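Local coordinates for protein aldehyde dehydrogenase (Listeria monocytogenes, PDB 3K9D) that probably oxidises aldehydes or oxo groups, passing the electrons to NAD or NADP, at residues A[67-70]-A[71-74]; A[73-77]-A[78-82]. All blocks are in the same frame, centred on the assembly; numbering follows the deposited sequence.

Both contacts lie on one helix, 67-85, and follow each other along it: interaction 1 covers its first two turns and interaction 2 the turns after them, with centres about 10 Å apart. Lys-73 and Asn-74 belong to both. In interaction 1 the side chains of these two residues lie against the turn before; in interaction 2 Lys-73 O and Asn-74 O pass the hydrogen bonding on to Ala-77 and Ser-78. The character of the helix changes on the way, from a start where Asp-69, Lys-70 and Lys-73 converge on Asp-246 to a mostly buried part where regular alpha bonding widens into a pi-type turn.

Interaction 1. Residues A[67-70]-A[71-74]; sequences WQDK and VIKN
Asn-74 N donates to Lys-70 O at 3.0 Å, and Lys-73 N reaches Asp-69 O at 3.1 Å, two i to i+4 bonds of the helix. Val-71 N gives its main bond to Trp-67 O and a weak second one to Gln-68 O, which also receives a weak bond from Ile-72 N. The side chains of Lys-70 and Lys-73 lie side by side, pointing the same way, with NZ to NZ 4.0 Å. The shared carboxylate of Asp-246, salt-bridged to both, probably offsets the repulsion, and Lys-73 NZ also donates to Asn-120 OD1. Lysine suits both positions, since a long chain can carry its charge from the helix to that carboxylate; Lys-73 bends at chi3 (74°), while its CG and CD pass Asp-69 O. Asp-69 meets the same neighbour differently, its OD2 accepting from Asp-246 N. The amide of Asn-74 can serve two kinds of partner, OD1 bonding to Thr-122 and ND2 to Arg-51 O. Farther out, Val-71 CG2 approaches the Trp-67 ring obliquely, 3.8 Å from CD1. The indole stands there because CG is anti to the backbone N (chi1 -174°), and its NE1 bonds to Glu-52 O. Ile-72 CD1 lies beside Asp-69 OD1, and the Ile-72 side chain also touches Phe-245. These are the opening turns of an alpha helix, with Trp-67, Lys-70, Val-71 and Asn-74 fitted against helix 51-62.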
loop_
_atom_site.group_PDB
_atom_site.type_symbol
_atom_site.label_atom_id
_atom_site.label_comp_id
_atom_site.label_asym_id
_atom_site.label_seq_id
_atom_site.Cartn_x
_atom_site.Cartn_y
_atom_site.Cartn_z
ATOM N N TRP A 67 -3.496 -24.691 25.148
ATOM C CA TRP A 67 -4.929 -24.707 24.824
ATOM C C TRP A 67 -5.657 -23.458 25.332
ATOM O O TRP A 67 -6.225 -22.718 24.528
ATOM C CB TRP A 67 -5.583 -26.002 25.328
ATOM C CG TRP A 67 -7.056 -26.214 24.942
ATOM C CD1 TRP A 67 -7.830 -25.443 24.110
ATOM C CD2 TRP A 67 -7.889 -27.296 25.363
ATOM N NE1 TRP A 67 -9.096 -25.966 24.018
ATOM C CE2 TRP A 67 -9.158 -27.106 24.774
ATOM C CE3 TRP A 67 -7.688 -28.407 26.193
ATOM C CZ2 TRP A 67 -10.223 -27.992 24.986
ATOM C CZ3 TRP A 67 -8.744 -29.281 26.403
ATOM C CH2 TRP A 67 -9.994 -29.067 25.802
ATOM N N GLN A 68 -5.590 -23.201 26.639
ATOM C CA GLN A 68 -6.200 -22.014 27.275
ATOM C C GLN A 68 -5.905 -20.700 26.537
ATOM O O GLN A 68 -6.817 -19.921 26.260
ATOM C CB GLN A 68 -5.747 -21.899 28.742
ATOM C CG GLN A 68 -6.507 -20.826 29.565
ATOM C CD GLN A 68 -6.088 -20.754 31.036
ATOM O OE1 GLN A 68 -5.421 -21.654 31.561
ATOM N NE2 GLN A 68 -6.488 -19.677 31.708
ATOM N N ASP A 69 -4.629 -20.472 26.225
ATOM C CA ASP A 69 -4.187 -19.254 25.546
ATOM C C ASP A 69 -4.729 -19.082 24.122
ATOM O O ASP A 69 -5.068 -17.966 23.723
ATOM C CB ASP A 69 -2.656 -19.152 25.574
ATOM C CG ASP A 69 -2.100 -18.887 26.997
ATOM O OD1 ASP A 69 -2.875 -18.566 27.925
ATOM O OD2 ASP A 69 -0.881 -18.982 27.175
ATOM N N LYS A 70 -4.807 -20.181 23.372
ATOM C CA LYS A 70 -5.410 -20.185 22.029
ATOM C C LYS A 70 -6.923 -19.908 22.041
ATOM O O LYS A 70 -7.463 -19.402 21.053
ATOM C CB LYS A 70 -5.135 -21.514 21.318
ATOM C CG LYS A 70 -3.872 -21.552 20.487
ATOM C CD LYS A 70 -3.287 -22.959 20.445
ATOM C CE LYS A 70 -2.488 -23.202 19.166
ATOM N NZ LYS A 70 -1.496 -22.088 18.890
ATOM N N VAL A 71 -7.601 -20.247 23.145
ATOM C CA VAL A 71 -9.027 -19.901 23.324
ATOM C C VAL A 71 -9.177 -18.380 23.418
ATOM O O VAL A 71 -10.028 -17.798 22.751
ATOM C CB VAL A 71 -9.695 -20.610 24.546
ATOM C CG1 VAL A 71 -11.121 -20.098 24.795
ATOM C CG2 VAL A 71 -9.729 -22.107 24.371
ATOM N N ILE A 72 -8.335 -17.745 24.227
ATOM C CA ILE A 72 -8.263 -16.277 24.334
ATOM C C ILE A 72 -7.990 -15.598 22.966
ATOM O O ILE A 72 -8.596 -14.569 22.640
ATOM C CB ILE A 72 -7.206 -15.855 25.407
ATOM C CG1 ILE A 72 -7.647 -16.311 26.809
ATOM C CG2 ILE A 72 -6.970 -14.343 25.425
ATOM C CD1 ILE A 72 -6.494 -16.450 27.785
ATOM N N LYS A 73 -7.120 -16.208 22.162
ATOM C CA LYS A 73 -6.778 -15.672 20.828
ATOM C C LYS A 73 -7.968 -15.777 19.900
ATOM O O LYS A 73 -8.191 -14.908 19.054
ATOM C CB LYS A 73 -5.605 -16.430 20.233
ATOM C CG LYS A 73 -4.289 -16.163 20.924
ATOM C CD LYS A 73 -3.291 -17.260 20.625
ATOM C CE LYS A 73 -2.769 -17.154 19.222
ATOM N NZ LYS A 73 -1.688 -18.133 18.951
ATOM N N ASN A 74 -8.726 -16.851 20.074
ATOM C CA ASN A 74 -9.959 -17.051 19.331
ATOM C C ASN A 74 -11.042 -16.079 19.747
ATOM O O ASN A 74 -11.781 -15.590 18.889
ATOM C CB ASN A 74 -10.414 -18.501 19.416
ATOM C CG ASN A 74 -9.725 -19.378 18.395
ATOM O OD1 ASN A 74 -9.117 -18.884 17.457
ATOM N ND2 ASN A 74 -9.846 -20.690 18.553
#

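Interaction 2. Residues A[73-77]-A[78-82]; sequences KNVFA and SKHVY
Ser-78 meets Asn-74 O twice, through OG at 2.8 Å and through its backbone N at 3.1 Å. With chi1 at 58°, OG sits between its own backbone N and carbonyl carbon and can turn back to the preceding turn; a small hydroxyl suits this buried place, where it finds its acceptor within the helix. Lys-79 N makes a short but poorly angled, weak bond to Val-75 O, 2.8 Å away; its flexible chain suits a partly exposed place, leading the charge away from the turn. His-80 N bonds only weakly to Phe-76 O. Its side chain crosses that of Phe-76 at about a right angle, CB lying 3.6 Å from Phe-76 CD1; a flat imidazole fits beside the phenyl ring, the planes 40° apart in an oblique pairing. Val-75 O lies at the imidazole edge, in its plane. Val-81 N completes the wider turn with a straighter bond to Phe-76 O, 3.2 Å long. The branched Val-81 side chain sets CB and CG2 each 3.4 Å from Ala-77 O. This buried oxygen has no polar partner in the model, which suggests that the shift from i+4 to i+5 bonding probably carries a cost, since Val-81 N, the usual i+4 donor to Ala-77 O, goes to Phe-76 O instead.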
loop_
_atom_site.group_PDB
_atom_site.type_symbol
_atom_site.label_atom_id
_atom_site.label_comp_id
_atom_site.label_asym_id
_atom_site.label_seq_id
_atom_site.Cartn_x
_atom_site.Cartn_y
_atom_site.Cartn_z
ATOM N N LYS A 73 -7.120 -16.208 22.162
ATOM C CA LYS A 73 -6.778 -15.672 20.828
ATOM C C LYS A 73 -7.968 -15.777 19.900
ATOM O O LYS A 73 -8.191 -14.908 19.054
ATOM C CB LYS A 73 -5.605 -16.430 20.233
ATOM C CG LYS A 73 -4.289 -16.163 20.924
ATOM C CD LYS A 73 -3.291 -17.260 20.625
ATOM C CE LYS A 73 -2.769 -17.154 19.222
ATOM N NZ LYS A 73 -1.688 -18.133 18.951
ATOM N N ASN A 74 -8.726 -16.851 20.074
ATOM C CA ASN A 74 -9.959 -17.051 19.331
ATOM C C ASN A 74 -11.042 -16.079 19.747
ATOM O O ASN A 74 -11.781 -15.590 18.889
ATOM C CB ASN A 74 -10.414 -18.501 19.416
ATOM C CG ASN A 74 -9.725 -19.378 18.395
ATOM O OD1 ASN A 74 -9.117 -18.884 17.457
ATOM N ND2 ASN A 74 -9.846 -20.690 18.553
ATOM N N VAL A 75 -11.095 -15.771 21.053
ATOM C CA VAL A 75 -11.964 -14.722 21.620
ATOM C C VAL A 75 -11.591 -13.331 21.098
ATOM O O VAL A 75 -12.469 -12.532 20.742
ATOM C CB VAL A 75 -11.940 -14.729 23.201
ATOM C CG1 VAL A 75 -12.612 -13.495 23.798
ATOM C CG2 VAL A 75 -12.617 -15.967 23.736
ATOM N N PHE A 76 -10.294 -13.044 21.097
ATOM C CA PHE A 76 -9.774 -11.779 20.608
ATOM C C PHE A 76 -10.146 -11.582 19.136
ATOM O O PHE A 76 -10.774 -10.591 18.793
ATOM C CB PHE A 76 -8.253 -11.683 20.817
ATOM C CG PHE A 76 -7.635 -10.486 20.165
ATOM C CD1 PHE A 76 -7.755 -9.230 20.744
ATOM C CD2 PHE A 76 -6.932 -10.615 18.969
ATOM C CE1 PHE A 76 -7.206 -8.118 20.129
ATOM C CE2 PHE A 76 -6.375 -9.512 18.356
ATOM C CZ PHE A 76 -6.515 -8.262 18.930
ATOM N N ALA A 77 -9.783 -12.554 18.295
ATOM C CA ALA A 77 -10.078 -12.550 16.858
ATOM C C ALA A 77 -11.558 -12.416 16.493
ATOM O O ALA A 77 -11.889 -11.870 15.437
ATOM C CB ALA A 77 -9.543 -13.785 16.241
ATOM N N SER A 78 -12.434 -12.943 17.345
ATOM C CA SER A 78 -13.873 -12.865 17.116
ATOM C C SER A 78 -14.467 -11.637 17.826
ATOM O O SER A 78 -14.778 -10.642 17.164
ATOM C CB SER A 78 -14.590 -14.190 17.455
ATOM O OG SER A 78 -14.388 -14.596 18.800
ATOM N N LYS A 79 -14.558 -11.673 19.157
ATOM C CA LYS A 79 -15.243 -10.614 19.922
ATOM C C LYS A 79 -14.587 -9.237 19.874
ATOM O O LYS A 79 -15.278 -8.235 19.703
ATOM C CB LYS A 79 -15.475 -11.034 21.383
ATOM C CG LYS A 79 -16.672 -11.937 21.583
ATOM C CD LYS A 79 -18.000 -11.172 21.558
ATOM C CE LYS A 79 -19.085 -11.953 20.823
ATOM N NZ LYS A 79 -18.845 -11.949 19.340
ATOM N N HIS A 80 -13.268 -9.191 20.038
ATOM C CA HIS A 80 -12.544 -7.922 20.106
ATOM C C HIS A 80 -12.461 -7.214 18.738
ATOM O O HIS A 80 -12.647 -6.003 18.673
ATOM C CB HIS A 80 -11.133 -8.122 20.684
ATOM C CG HIS A 80 -11.102 -8.439 22.143
ATOM N ND1 HIS A 80 -10.576 -7.572 23.077
ATOM C CD2 HIS A 80 -11.491 -9.541 22.829
ATOM C CE1 HIS A 80 -10.655 -8.121 24.277
ATOM N NE2 HIS A 80 -11.203 -9.317 24.153
ATOM N N VAL A 81 -12.182 -7.976 17.671
ATOM C CA VAL A 81 -12.160 -7.446 16.289
ATOM C C VAL A 81 -13.557 -6.952 15.905
ATOM O O VAL A 81 -13.710 -5.829 15.425
ATOM C CB VAL A 81 -11.632 -8.504 15.258
ATOM C CG1 VAL A 81 -11.736 -8.001 13.823
ATOM C CG2 VAL A 81 -10.185 -8.916 15.575
ATOM N N TYR A 82 -14.568 -7.789 16.153
ATOM C CA TYR A 82 -15.960 -7.433 15.913
ATOM C C TYR A 82 -16.388 -6.127 16.587
ATOM O O TYR A 82 -16.988 -5.274 15.942
ATOM C CB TYR A 82 -16.923 -8.577 16.292
ATOM C CG TYR A 82 -18.358 -8.196 16.067
ATOM C CD1 TYR A 82 -18.846 -8.033 14.771
ATOM C CD2 TYR A 82 -19.215 -7.941 17.136
ATOM C CE1 TYR A 82 -20.150 -7.643 14.540
ATOM C CE2 TYR A 82 -20.534 -7.544 16.911
ATOM C CZ TYR A 82 -20.992 -7.401 15.606
ATOM O OH TYR A 82 -22.290 -7.011 15.346
#